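Local coordinates for protein synaptotagmin IV (Rattus norvegicus, PDB 1W15) that is a synaptotagmin that takes part in dense core vesicle mobility in neurons through KIF1A, represented here by its C2B domain, at residues E18-L23 against V36-H41; K56-H61 against E101-D106; S67-H72 against E84-D89; L119-T124 against K146-C151. All coordinates share one frame; numbering follows the deposited sequence.

Interaction 1. Residues E18-L23 against V36-H41; sequences ELLVSL and VLKARH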
loop_
_atom_site.group_PDB
_atom_site.type_symbol
_atom_site.label_atom_id
_atom_site.label_comp_id
_atom_site.label_asym_id
_atom_site.label_seq_id
_atom_site.Cartn_x
_atom_site.Cartn_y
_atom_site.Cartn_z
ATOM N N GLU A 18 -19.189 5.068 1.330
ATOM C CA GLU A 18 -18.232 4.466 2.271
ATOM C C GLU A 18 -16.806 4.804 1.889
ATOM O O GLU A 18 -16.512 5.034 0.715
ATOM C CB GLU A 18 -18.315 2.946 2.213
ATOM C CG GLU A 18 -19.576 2.302 2.745
ATOM C CD GLU A 18 -19.552 0.804 2.489
ATOM O OE1 GLU A 18 -18.775 0.100 3.145
ATOM O OE2 GLU A 18 -20.307 0.354 1.632
ATOM N N LEU A 19 -15.910 4.766 2.876
ATOM C CA LEU A 19 -14.525 5.169 2.692
ATOM C C LEU A 19 -13.639 4.154 3.390
ATOM O O LEU A 19 -13.913 3.758 4.540
ATOM C CB LEU A 19 -14.253 6.553 3.286
ATOM C CG LEU A 19 -12.832 7.109 3.040
ATOM C CD1 LEU A 19 -12.639 7.420 1.551
ATOM C CD2 LEU A 19 -12.528 8.384 3.898
ATOM N N LEU A 20 -12.661 3.648 2.648
ATOM C CA LEU A 20 -11.748 2.622 3.186
ATOM C C LEU A 20 -10.434 3.320 3.554
ATOM O O LEU A 20 -9.795 3.987 2.694
ATOM C CB LEU A 20 -11.505 1.554 2.104
ATOM C CG LEU A 20 -10.488 0.472 2.444
ATOM C CD1 LEU A 20 -10.958 -0.401 3.628
ATOM C CD2 LEU A 20 -10.256 -0.411 1.151
ATOM N N VAL A 21 -10.022 3.187 4.823
ATOM C CA VAL A 21 -8.826 3.911 5.282
ATOM C C VAL A 21 -7.986 2.951 6.125
ATOM O O VAL A 21 -8.535 1.980 6.658
ATOM C CB VAL A 21 -9.126 5.205 6.084
ATOM C CG1 VAL A 21 -9.821 6.282 5.183
ATOM C CG2 VAL A 21 -9.925 4.912 7.392
ATOM N N SER A 22 -6.670 3.152 6.133
ATOM C CA SER A 22 -5.802 2.306 6.968
ATOM C C SER A 22 -4.932 3.234 7.791
ATOM O O SER A 22 -4.474 4.273 7.263
ATOM C CB SER A 22 -4.918 1.398 6.075
ATOM O OG SER A 22 -4.121 0.541 6.857
ATOM N N LEU A 23 -4.709 2.914 9.075
ATOM C CA LEU A 23 -3.892 3.785 9.917
ATOM C C LEU A 23 -2.920 2.919 10.697
ATOM O O LEU A 23 -3.227 1.736 10.928
ATOM C CB LEU A 23 -4.762 4.592 10.900
ATOM C CG LEU A 23 -5.594 5.794 10.329
ATOM C CD1 LEU A 23 -6.872 5.311 9.764
ATOM C CD2 LEU A 23 -5.851 6.840 11.435
ATOM N N VAL A 36 -5.429 6.826 2.642
ATOM C CA VAL A 36 -6.788 6.925 2.075
ATOM C C VAL A 36 -6.793 5.968 0.865
ATOM O O VAL A 36 -6.052 6.190 -0.139
ATOM C CB VAL A 36 -7.123 8.376 1.595
ATOM C CG1 VAL A 36 -8.542 8.402 1.002
ATOM C CG2 VAL A 36 -7.052 9.380 2.809
ATOM N N LEU A 37 -7.592 4.903 0.961
ATOM C CA LEU A 37 -7.472 3.822 0.004
ATOM C C LEU A 37 -8.494 4.032 -1.118
ATOM O O LEU A 37 -8.092 4.253 -2.269
ATOM C CB LEU A 37 -7.638 2.462 0.686
ATOM C CG LEU A 37 -6.379 2.169 1.530
ATOM C CD1 LEU A 37 -6.626 1.278 2.761
ATOM C CD2 LEU A 37 -5.376 1.469 0.580
ATOM N N LYS A 38 -9.787 3.973 -0.790
ATOM C CA LYS A 38 -10.855 3.987 -1.831
ATOM C C LYS A 38 -12.134 4.512 -1.222
ATOM O O LYS A 38 -12.336 4.433 -0.022
ATOM C CB LYS A 38 -11.236 2.565 -2.304
ATOM C CG LYS A 38 -10.211 1.561 -2.402
ATOM C CD LYS A 38 -10.815 0.234 -2.940
ATOM C CE LYS A 38 -9.666 -0.765 -3.164
ATOM N NZ LYS A 38 -10.088 -2.065 -3.838
ATOM N N ALA A 39 -13.009 5.051 -2.050
ATOM C CA ALA A 39 -14.388 5.312 -1.625
ATOM C C ALA A 39 -15.300 4.520 -2.571
ATOM O O ALA A 39 -14.928 4.242 -3.724
ATOM C CB ALA A 39 -14.691 6.819 -1.741
ATOM N N ARG A 40 -16.512 4.204 -2.123
ATOM C CA ARG A 40 -17.495 3.566 -2.979
ATOM C C ARG A 40 -18.908 3.984 -2.585
ATOM O O ARG A 40 -19.134 4.492 -1.460
ATOM C CB ARG A 40 -17.362 2.031 -2.921
ATOM C CG ARG A 40 -17.832 1.421 -1.617
ATOM C CD ARG A 40 -17.508 -0.069 -1.448
ATOM N NE ARG A 40 -17.765 -0.555 -0.085
ATOM C CZ ARG A 40 -17.373 -1.751 0.374
ATOM N NH1 ARG A 40 -16.713 -2.600 -0.421
ATOM N NH2 ARG A 40 -17.661 -2.115 1.619
ATOM N N HIS A 41 -19.842 3.757 -3.520
ATOM C CA HIS A 41 -21.258 4.079 -3.379
ATOM C C HIS A 41 -21.473 5.545 -3.063
ATOM O O HIS A 41 -22.366 5.877 -2.296
ATOM C CB HIS A 41 -21.936 3.217 -2.295
ATOM C CG HIS A 41 -21.709 1.742 -2.446
ATOM N ND1 HIS A 41 -21.967 1.059 -3.619
ATOM C CD2 HIS A 41 -21.303 0.811 -1.551
ATOM C CE1 HIS A 41 -21.676 -0.221 -3.455
ATOM N NE2 HIS A 41 -21.262 -0.395 -2.211
#
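The guanidinium of Arg-40 takes the carboxylate of Glu-18 at its edge, near its own plane, while one of its faces lies against the indole of Trp-147 in a cation-pi contact. The His-41 ring is met at its edge, by Glu-18 OE2. Arg-40 NH2 donates to Glu-18 OE1 at 2.9 Å in a salt bridge, and NE adds a weak bond to OE2; the two flat groups are turned 63° apart, so OE1 is approached from above the carboxylate plane. The two side chains run side by side, although CG of Arg-40 sits in the crowded position between N and carbonyl carbon (chi1 72°). An alanine here would remove the guanidinium that binds Glu-18 and lies on Trp-147, and the Glu-18 carboxylate would probably be less firmly held. On the sheet face opposite Glu-18 and Arg-40, Leu-19 CD1 touches Ala-39 CB at 3.9 Å and Val-36 CG1. Backbone bonds pair Glu-18 with Arg-40, and Leu-20 N reaches Lys-38 O at 2.8 Å. Leu-20 O receives Leu-37 N at 2.9 Å and, weakly, Lys-38 N: two residues opposite one, a classic beta bulge within the antiparallel hairpin of strands 18-26 and 31-40 of the C2 beta sandwich.

Interaction 2. Residues K56-H61 against E101-D106; sequences KVNLYH and EFLVLD. With CA (calcium ion), chain B.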
loop_
_atom_site.group_PDB
_atom_site.type_symbol
_atom_site.label_atom_id
_atom_site.label_comp_id
_atom_site.label_asym_id
_atom_site.label_seq_id
_atom_site.Cartn_x
_atom_site.Cartn_y
_atom_site.Cartn_z
ATOM N N LYS A 56 -9.876 15.128 1.800
ATOM C CA LYS A 56 -9.078 15.991 2.636
ATOM C C LYS A 56 -9.013 15.353 4.004
ATOM O O LYS A 56 -10.027 14.837 4.495
ATOM C CB LYS A 56 -9.791 17.351 2.768
ATOM C CG LYS A 56 -8.998 18.316 3.597
ATOM C CD LYS A 56 -9.108 19.675 3.013
ATOM C CE LYS A 56 -8.362 20.665 3.858
ATOM N NZ LYS A 56 -8.787 21.990 3.420
ATOM N N VAL A 57 -7.832 15.395 4.609
ATOM C CA VAL A 57 -7.580 14.751 5.885
ATOM C C VAL A 57 -7.056 15.835 6.860
ATOM O O VAL A 57 -6.003 16.433 6.620
ATOM C CB VAL A 57 -6.555 13.595 5.777
ATOM C CG1 VAL A 57 -6.446 12.835 7.146
ATOM C CG2 VAL A 57 -6.934 12.586 4.648
ATOM N N ASN A 58 -7.785 16.092 7.943
ATOM C CA ASN A 58 -7.367 17.091 8.945
ATOM C C ASN A 58 -6.979 16.350 10.213
ATOM O O ASN A 58 -7.701 15.458 10.624
ATOM C CB ASN A 58 -8.516 18.081 9.236
ATOM C CG ASN A 58 -8.822 18.982 8.054
ATOM O OD1 ASN A 58 -7.896 19.436 7.386
ATOM N ND2 ASN A 58 -10.117 19.253 7.778
ATOM N N LEU A 59 -5.896 16.771 10.868
ATOM C CA LEU A 59 -5.456 16.168 12.121
ATOM C C LEU A 59 -5.653 17.207 13.213
ATOM O O LEU A 59 -5.241 18.356 13.041
ATOM C CB LEU A 59 -3.963 15.852 12.021
ATOM C CG LEU A 59 -3.359 15.132 13.226
ATOM C CD1 LEU A 59 -3.792 13.694 13.243
ATOM C CD2 LEU A 59 -1.843 15.225 13.210
ATOM N N TYR A 60 -6.294 16.802 14.322
ATOM C CA TYR A 60 -6.628 17.726 15.427
ATOM C C TYR A 60 -5.923 17.245 16.671
ATOM O O TYR A 60 -5.933 16.037 16.955
ATOM C CB TYR A 60 -8.113 17.686 15.716
ATOM C CG TYR A 60 -8.896 18.306 14.577
ATOM C CD1 TYR A 60 -9.055 19.704 14.504
ATOM C CD2 TYR A 60 -9.440 17.504 13.562
ATOM C CE1 TYR A 60 -9.748 20.319 13.427
ATOM C CE2 TYR A 60 -10.155 18.100 12.512
ATOM C CZ TYR A 60 -10.294 19.506 12.449
ATOM O OH TYR A 60 -10.990 20.083 11.383
ATOM N N HIS A 61 -5.365 18.191 17.414
ATOM C CA HIS A 61 -4.929 17.933 18.809
ATOM C C HIS A 61 -5.877 18.681 19.747
ATOM O O HIS A 61 -5.877 19.908 19.793
ATOM C CB HIS A 61 -3.502 18.417 18.964
ATOM C CG HIS A 61 -2.888 18.066 20.286
ATOM N ND1 HIS A 61 -1.679 18.589 20.704
ATOM C CD2 HIS A 61 -3.311 17.244 21.278
ATOM C CE1 HIS A 61 -1.389 18.103 21.899
ATOM N NE2 HIS A 61 -2.362 17.287 22.269
ATOM N N GLU A 101 -9.899 13.694 10.777
ATOM C CA GLU A 101 -11.170 13.992 10.131
ATOM C C GLU A 101 -10.928 13.763 8.661
ATOM O O GLU A 101 -10.024 14.381 8.100
ATOM C CB GLU A 101 -11.541 15.457 10.381
ATOM C CG GLU A 101 -12.846 15.934 9.725
ATOM C CD GLU A 101 -13.045 17.468 9.920
ATOM O OE1 GLU A 101 -12.086 18.240 9.709
ATOM O OE2 GLU A 101 -14.168 17.907 10.273
ATOM N N PHE A 102 -11.767 12.946 8.025
ATOM C CA PHE A 102 -11.714 12.710 6.575
ATOM C C PHE A 102 -12.945 13.355 5.941
ATOM O O PHE A 102 -14.100 13.144 6.429
ATOM C CB PHE A 102 -11.771 11.213 6.259
ATOM C CG PHE A 102 -10.649 10.422 6.837
ATOM C CD1 PHE A 102 -10.749 9.893 8.143
ATOM C CD2 PHE A 102 -9.498 10.152 6.065
ATOM C CE1 PHE A 102 -9.700 9.160 8.680
ATOM C CE2 PHE A 102 -8.443 9.399 6.612
ATOM C CZ PHE A 102 -8.546 8.902 7.891
ATOM N N LEU A 103 -12.707 14.130 4.885
ATOM C CA LEU A 103 -13.770 14.775 4.130
ATOM C C LEU A 103 -13.655 14.324 2.683
ATOM O O LEU A 103 -12.612 14.508 2.063
ATOM C CB LEU A 103 -13.630 16.314 4.218
ATOM C CG LEU A 103 -13.549 16.752 5.703
ATOM C CD1 LEU A 103 -12.618 17.882 5.862
ATOM C CD2 LEU A 103 -14.923 16.991 6.275
ATOM N N VAL A 104 -14.726 13.723 2.171
ATOM C CA VAL A 104 -14.846 13.407 0.763
ATOM C C VAL A 104 -15.609 14.586 0.106
ATOM O O VAL A 104 -16.749 14.874 0.500
ATOM C CB VAL A 104 -15.582 12.060 0.536
ATOM C CG1 VAL A 104 -15.612 11.750 -0.984
ATOM C CG2 VAL A 104 -14.911 10.871 1.370
ATOM N N LEU A 105 -14.944 15.238 -0.848
ATOM C CA LEU A 105 -15.407 16.478 -1.477
ATOM C C LEU A 105 -15.502 16.264 -2.953
ATOM O O LEU A 105 -14.763 15.447 -3.518
ATOM C CB LEU A 105 -14.389 17.594 -1.203
ATOM C CG LEU A 105 -14.281 17.943 0.307
ATOM C CD1 LEU A 105 -12.860 17.889 0.823
ATOM C CD2 LEU A 105 -14.866 19.352 0.385
ATOM N N ASP A 106 -16.384 17.035 -3.594
ATOM C CA ASP A 106 -16.532 16.953 -5.028
ATOM C C ASP A 106 -15.813 18.173 -5.593
ATOM O O ASP A 106 -16.156 19.323 -5.249
ATOM C CB ASP A 106 -18.022 16.990 -5.352
ATOM C CG ASP A 106 -18.304 17.063 -6.821
ATOM O OD1 ASP A 106 -17.559 16.510 -7.649
ATOM O OD2 ASP A 106 -19.263 17.697 -7.236
HETATM CA CA CA B . -17.655 17.887 -9.941
HETATM O O HOH W 1 -19.351 18.509 -12.012
#
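From its CB, Glu-101 runs extended, with CG anti to the backbone N, and lies beside Asn-58 on the same face of the sheet. CB meets the edge of the Tyr-60 ring, 3.7 Å from CE2. CD follows, 3.6 Å from Tyr-60 OH, and at the tip OE1 accepts two bonds: one from Tyr-60 OH at 2.7 Å, the other from Asn-58 ND2 at 2.9 Å, nearly straight at 170°. Both donors come from above the carboxylate plane, with the amide turned 59° and the phenol ring 74° against it. OE2 is held by a salt bridge to Arg-118 on the next strand, so both oxygens of the carboxylate are gripped, which would probably favour its charged form. These side chains ride on neighbouring antiparallel strands, 53-61 and 98-106, at the middle of one sheet of the C2 beta sandwich. The pairs Lys-56 with Leu-103 and Asn-58 with Glu-101 are each joined by two backbone hydrogen bonds. On the opposite face Val-57 CG2 rests 3.8 Å from Phe-102 CD2, the side chains alongside each other in the interior. Toward the end of strand 98-106, Leu-105 CD1 touches Lys-56 CB at 3.7 Å. One residue further, Asp-106 OD1 binds a calcium ion at 2.7 Å, in a site completed by Asp-52, Ser-107, Glu-108 and a water.

Interaction 3. Residues S67-H72 against E84-D89; sequences SKKKTH and ELFVFD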
loop_
_atom_site.group_PDB
_atom_site.type_symbol
_atom_site.label_atom_id
_atom_site.label_comp_id
_atom_site.label_asym_id
_atom_site.label_seq_id
_atom_site.Cartn_x
_atom_site.Cartn_y
_atom_site.Cartn_z
ATOM N N SER A 67 -2.542 19.749 11.428
ATOM C CA SER A 67 -1.999 19.384 10.120
ATOM C C SER A 67 -3.129 19.102 9.172
ATOM O O SER A 67 -4.233 18.793 9.628
ATOM C CB SER A 67 -1.100 18.142 10.255
ATOM O OG SER A 67 -0.455 17.845 9.014
ATOM N N LYS A 68 -2.866 19.194 7.856
ATOM C CA LYS A 68 -3.884 18.861 6.861
ATOM C C LYS A 68 -3.206 18.243 5.624
ATOM O O LYS A 68 -2.059 18.601 5.314
ATOM C CB LYS A 68 -4.741 20.099 6.475
ATOM C CG LYS A 68 -3.929 21.235 5.901
ATOM C CD LYS A 68 -4.763 22.449 5.474
ATOM C CE LYS A 68 -3.877 23.428 4.685
ATOM N NZ LYS A 68 -4.674 24.565 4.088
ATOM N N LYS A 69 -3.909 17.357 4.923
ATOM C CA LYS A 69 -3.407 16.713 3.702
ATOM C C LYS A 69 -4.571 16.607 2.763
ATOM O O LYS A 69 -5.714 16.696 3.189
ATOM C CB LYS A 69 -2.946 15.275 4.012
ATOM C CG LYS A 69 -1.932 15.143 5.171
ATOM C CD LYS A 69 -0.540 15.622 4.835
ATOM C CE LYS A 69 0.369 15.337 6.044
ATOM N NZ LYS A 69 1.675 15.899 5.736
ATOM N N LYS A 70 -4.306 16.404 1.484
ATOM C CA LYS A 70 -5.384 16.086 0.562
ATOM C C LYS A 70 -4.901 15.209 -0.560
ATOM O O LYS A 70 -3.693 15.239 -0.891
ATOM C CB LYS A 70 -6.116 17.328 0.073
ATOM C CG LYS A 70 -5.502 18.092 -0.978
ATOM C CD LYS A 70 -6.372 19.348 -1.189
ATOM C CE LYS A 70 -5.609 20.344 -2.057
ATOM N NZ LYS A 70 -6.288 21.703 -2.040
ATOM N N THR A 71 -5.809 14.376 -1.077
ATOM C CA THR A 71 -5.494 13.501 -2.188
ATOM C C THR A 71 -5.700 14.219 -3.476
ATOM O O THR A 71 -6.269 15.308 -3.506
ATOM C CB THR A 71 -6.397 12.223 -2.217
ATOM O OG1 THR A 71 -7.733 12.601 -2.619
ATOM C CG2 THR A 71 -6.528 11.542 -0.823
ATOM N N HIS A 72 -5.278 13.558 -4.548
ATOM C CA HIS A 72 -5.614 13.955 -5.919
ATOM C C HIS A 72 -7.071 13.687 -6.156
ATOM O O HIS A 72 -7.732 12.961 -5.390
ATOM C CB HIS A 72 -4.796 13.144 -6.917
ATOM C CG HIS A 72 -3.334 13.441 -6.856
ATOM N ND1 HIS A 72 -2.734 14.387 -7.668
ATOM C CD2 HIS A 72 -2.361 12.973 -6.035
ATOM C CE1 HIS A 72 -1.442 14.446 -7.387
ATOM N NE2 HIS A 72 -1.190 13.599 -6.398
ATOM N N GLU A 84 -3.471 6.814 -1.205
ATOM C CA GLU A 84 -2.543 7.914 -0.892
ATOM C C GLU A 84 -2.139 7.737 0.547
ATOM O O GLU A 84 -3.009 7.822 1.407
ATOM C CB GLU A 84 -3.207 9.311 -1.117
ATOM C CG GLU A 84 -3.271 9.559 -2.617
ATOM C CD GLU A 84 -3.017 10.988 -3.011
ATOM O OE1 GLU A 84 -2.207 11.657 -2.318
ATOM O OE2 GLU A 84 -3.588 11.391 -4.042
ATOM N N LEU A 85 -0.845 7.542 0.793
ATOM C CA LEU A 85 -0.337 7.448 2.175
ATOM C C LEU A 85 0.197 8.816 2.612
ATOM O O LEU A 85 0.962 9.499 1.856
ATOM C CB LEU A 85 0.719 6.366 2.296
ATOM C CG LEU A 85 1.343 6.087 3.692
ATOM C CD1 LEU A 85 1.760 4.571 3.722
ATOM C CD2 LEU A 85 2.543 7.005 3.988
ATOM N N PHE A 86 -0.186 9.195 3.840
ATOM C CA PHE A 86 0.321 10.404 4.472
ATOM C C PHE A 86 0.959 10.071 5.790
ATOM O O PHE A 86 0.521 9.124 6.495
ATOM C CB PHE A 86 -0.812 11.397 4.744
ATOM C CG PHE A 86 -1.609 11.756 3.485
ATOM C CD1 PHE A 86 -1.050 12.573 2.503
ATOM C CD2 PHE A 86 -2.925 11.282 3.327
ATOM C CE1 PHE A 86 -1.784 12.912 1.329
ATOM C CE2 PHE A 86 -3.681 11.633 2.127
ATOM C CZ PHE A 86 -3.084 12.425 1.160
ATOM N N VAL A 87 1.951 10.870 6.139
ATOM C CA VAL A 87 2.631 10.706 7.432
ATOM C C VAL A 87 2.350 11.954 8.280
ATOM O O VAL A 87 2.672 13.082 7.852
ATOM C CB VAL A 87 4.176 10.500 7.227
ATOM C CG1 VAL A 87 4.953 10.416 8.570
ATOM C CG2 VAL A 87 4.405 9.264 6.443
ATOM N N PHE A 88 1.798 11.752 9.492
ATOM C CA PHE A 88 1.563 12.875 10.434
ATOM C C PHE A 88 2.510 12.798 11.595
ATOM O O PHE A 88 2.703 11.738 12.153
ATOM C CB PHE A 88 0.158 12.834 10.998
ATOM C CG PHE A 88 -0.892 13.213 10.021
ATOM C CD1 PHE A 88 -1.065 14.551 9.638
ATOM C CD2 PHE A 88 -1.756 12.247 9.507
ATOM C CE1 PHE A 88 -2.083 14.931 8.752
ATOM C CE2 PHE A 88 -2.770 12.608 8.592
ATOM C CZ PHE A 88 -2.931 13.971 8.218
ATOM N N ASP A 89 3.100 13.924 11.950
ATOM C CA ASP A 89 3.807 14.073 13.255
ATOM C C ASP A 89 2.817 14.231 14.413
ATOM O O ASP A 89 1.848 14.981 14.304
ATOM C CB ASP A 89 4.681 15.330 13.203
ATOM C CG ASP A 89 5.853 15.184 12.248
ATOM O OD1 ASP A 89 6.449 14.090 12.173
ATOM O OD2 ASP A 89 6.260 16.120 11.531
HETATM O O HOH W 2 -1.832 14.551 -2.526
#
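Glu-84 opens the contact with a carboxylate that reaches the far end of 67-72: its chain bends at chi2, and OE2 accepts the backbone N-H of His-72 at 2.8 Å, almost straight at 174°. The position of OE2 is less certain than the others, since it crowds the His-72 ring. OE1 is joined to Lys-70 O through a water that donates to both. Phe-86, two residues on, lays one ring face under Lys-69: CB of the lysine stands 3.6 Å from the ring centroid and 12° off its normal, a CH-pi contact over the centre. The CZ end of the same ring approaches Lys-70 O. Val-87 contributes little beyond its carbonyl, near the outer end of the lysine. Phe-88 approaches Lys-69 tip to tip, CZ lying 3.4 Å from CG, and the bend of the lysine at chi2 (-73°) carries its aliphatic part between the two phenylalanines. Ser-67 OG lies in plane at the Phe-88 edge, 3.3 Å from CE1. No backbone hydrogen bonds join the segments, whose strand axes run antiparallel 8.6 Å apart, so the outermost strands of the two sheets meet here through side chains across the C2 beta sandwich. Strand 64-70 pairs in its own sheet with strand 53-61, whose Val-57 and Leu-59 also touch Phe-88; strand 80-89 pairs with strand 31-40, and Val-36 there packs on Thr-71.

Interaction 4. Residues L119-T124 against K146-C151; sequences LVLGAT and KWHMLC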
loop_
_atom_site.group_PDB
_atom_site.type_symbol
_atom_site.label_atom_id
_atom_site.label_comp_id
_atom_site.label_asym_id
_atom_site.label_seq_id
_atom_site.Cartn_x
_atom_site.Cartn_y
_atom_site.Cartn_z
ATOM N N LEU A 119 -16.018 11.572 7.879
ATOM C CA LEU A 119 -15.692 10.466 8.780
ATOM C C LEU A 119 -14.719 10.984 9.822
ATOM O O LEU A 119 -13.712 11.634 9.467
ATOM C CB LEU A 119 -15.045 9.318 7.974
ATOM C CG LEU A 119 -14.387 8.219 8.847
ATOM C CD1 LEU A 119 -15.485 7.469 9.707
ATOM C CD2 LEU A 119 -13.498 7.304 8.033
ATOM N N VAL A 120 -15.012 10.731 11.091
ATOM C CA VAL A 120 -14.092 11.123 12.150
ATOM C C VAL A 120 -13.597 9.900 12.949
ATOM O O VAL A 120 -14.404 9.075 13.353
ATOM C CB VAL A 120 -14.722 12.153 13.102
ATOM C CG1 VAL A 120 -13.825 12.447 14.306
ATOM C CG2 VAL A 120 -15.013 13.454 12.346
ATOM N N LEU A 121 -12.287 9.830 13.208
ATOM C CA LEU A 121 -11.760 8.790 14.089
ATOM C C LEU A 121 -11.104 9.465 15.264
ATOM O O LEU A 121 -10.330 10.395 15.075
ATOM C CB LEU A 121 -10.720 7.933 13.386
ATOM C CG LEU A 121 -10.925 7.241 12.020
ATOM C CD1 LEU A 121 -9.845 6.178 11.792
ATOM C CD2 LEU A 121 -12.301 6.690 11.715
ATOM N N GLY A 122 -11.400 9.001 16.481
ATOM C CA GLY A 122 -10.841 9.626 17.667
ATOM C C GLY A 122 -11.375 8.931 18.890
ATOM O O GLY A 122 -12.220 8.037 18.756
ATOM N N ALA A 123 -10.892 9.326 20.075
ATOM C CA ALA A 123 -11.169 8.531 21.273
ATOM C C ALA A 123 -12.638 8.610 21.665
ATOM O O ALA A 123 -13.187 7.658 22.222
ATOM C CB ALA A 123 -10.267 8.923 22.422
ATOM N N THR A 124 -13.283 9.728 21.343
ATOM C CA THR A 124 -14.685 9.898 21.682
ATOM C C THR A 124 -15.600 9.790 20.479
ATOM O O THR A 124 -16.794 10.044 20.610
ATOM C CB THR A 124 -14.927 11.259 22.367
ATOM O OG1 THR A 124 -14.582 12.311 21.452
ATOM C CG2 THR A 124 -13.993 11.441 23.573
ATOM N N LYS A 146 -10.055 -0.409 7.560
ATOM C CA LYS A 146 -11.482 -0.677 7.766
ATOM C C LYS A 146 -12.276 0.208 6.821
ATOM O O LYS A 146 -11.850 1.342 6.545
ATOM C CB LYS A 146 -11.988 -0.326 9.177
ATOM C CG LYS A 146 -11.242 -1.000 10.323
ATOM C CD LYS A 146 -12.062 -0.939 11.667
ATOM C CE LYS A 146 -11.289 -1.674 12.793
ATOM N NZ LYS A 146 -10.895 -3.055 12.311
ATOM N N TRP A 147 -13.388 -0.340 6.369
ATOM C CA TRP A 147 -14.457 0.424 5.684
ATOM C C TRP A 147 -15.321 1.143 6.706
ATOM O O TRP A 147 -15.643 0.577 7.767
ATOM C CB TRP A 147 -15.344 -0.532 4.898
ATOM C CG TRP A 147 -14.806 -0.949 3.558
ATOM C CD1 TRP A 147 -14.316 -2.203 3.189
ATOM C CD2 TRP A 147 -14.739 -0.128 2.382
ATOM N NE1 TRP A 147 -13.940 -2.180 1.860
ATOM C CE2 TRP A 147 -14.219 -0.944 1.324
ATOM C CE3 TRP A 147 -15.087 1.227 2.108
ATOM C CZ2 TRP A 147 -14.010 -0.454 -0.001
ATOM C CZ3 TRP A 147 -14.914 1.712 0.803
ATOM C CH2 TRP A 147 -14.347 0.869 -0.237
ATOM N N HIS A 148 -15.690 2.397 6.425
ATOM C CA HIS A 148 -16.566 3.164 7.290
ATOM C C HIS A 148 -17.657 3.791 6.455
ATOM O O HIS A 148 -17.361 4.264 5.366
ATOM C CB HIS A 148 -15.818 4.317 7.910
ATOM C CG HIS A 148 -14.744 3.878 8.842
ATOM N ND1 HIS A 148 -14.984 3.624 10.177
ATOM C CD2 HIS A 148 -13.428 3.639 8.634
ATOM C CE1 HIS A 148 -13.852 3.277 10.769
ATOM N NE2 HIS A 148 -12.887 3.274 9.857
ATOM N N MET A 149 -18.880 3.836 6.977
ATOM C CA MET A 149 -19.957 4.667 6.353
ATOM C C MET A 149 -19.623 6.142 6.554
ATOM O O MET A 149 -19.107 6.537 7.598
ATOM C CB MET A 149 -21.335 4.373 6.970
ATOM C CG MET A 149 -21.806 2.883 6.881
ATOM S SD MET A 149 -21.987 2.273 5.168
ATOM C CE MET A 149 -23.115 3.446 4.428
ATOM N N LEU A 150 -19.884 6.952 5.539
ATOM C CA LEU A 150 -19.692 8.380 5.618
ATOM C C LEU A 150 -20.949 9.043 6.207
ATOM O O LEU A 150 -22.055 8.559 5.998
ATOM C CB LEU A 150 -19.412 8.936 4.207
ATOM C CG LEU A 150 -18.043 8.468 3.664
ATOM C CD1 LEU A 150 -17.934 8.652 2.166
ATOM C CD2 LEU A 150 -16.903 9.226 4.335
ATOM N N CYS A 151 -20.754 10.118 6.955
ATOM C CA CYS A 151 -21.842 10.943 7.479
ATOM C C CYS A 151 -21.957 12.249 6.726
ATOM O O CYS A 151 -21.079 12.624 5.963
ATOM C CB CYS A 151 -21.553 11.315 8.911
ATOM S SG CYS A 151 -21.694 9.830 9.869
#
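This is a side-chain contact between the two sheets of the C2 beta sandwich, at the border where the outermost strands 114-121 and 144-149 approach each other. No hydrogen bond crosses it, and the strand axes stay 8.5 Å apart at an angle of 127°, which excludes sheet pairing. His-148 carries the contact. Its CB and ring are met by both methyls of Leu-119, whose side chain crosses at about a right angle: CD1 lies 3.6 Å from His-148 CB, and CD2 lies 3.7 Å from His-148 CD2. Leu-121 comes over one ring face, its CD2 standing 4.1 Å from the ring centroid and 24° off the normal, a CH-pi contact displaced toward the rim where CE1 and NE2 lie. Farther along, Leu-119 CB packs on Leu-150 CD2 at 4.1 Å. The buried imidazole is held at both nitrogens, ND1 bonding to Ser-128 OG and NE2 to His-132 ND1, which fixes the rotation of the ring against the two leucines. An alanine here would keep CB but remove the imidazole, so the packing of Leu-121 and the tie to helix 128-138 would probably be loosened. Helix 128-138 supplies Ser-128 and His-132 and also touches Leu-121 through Trp-133. Strand 144-149 pairs with strand 18-26, while strand 114-121 pairs with strand 98-106, whose Phe-102 packs against Leu-119 and Leu-121.

How the interactions relate
From the N terminus, interaction 1 closes first, a short hairpin loop between strands 18-26 and 31-40. The chain then enters the other sheet, where interaction 2 closes a longer loop between 56-61 and 101-106; interaction 3 is nested inside that loop and bridges the two sheets. Interaction 4 follows in series and bridges them again near the C terminus, its centre about 17 Å from that of interaction 3, on the opposite side of the chain's centre. Interactions 1 and 2 meet in the sandwich interior, where Val-21 CG1 lies 3.7 Å from Phe-102 CE2. Neighbouring strands link interaction 1 to interactions 3 and 4, and interaction 2 to both as well.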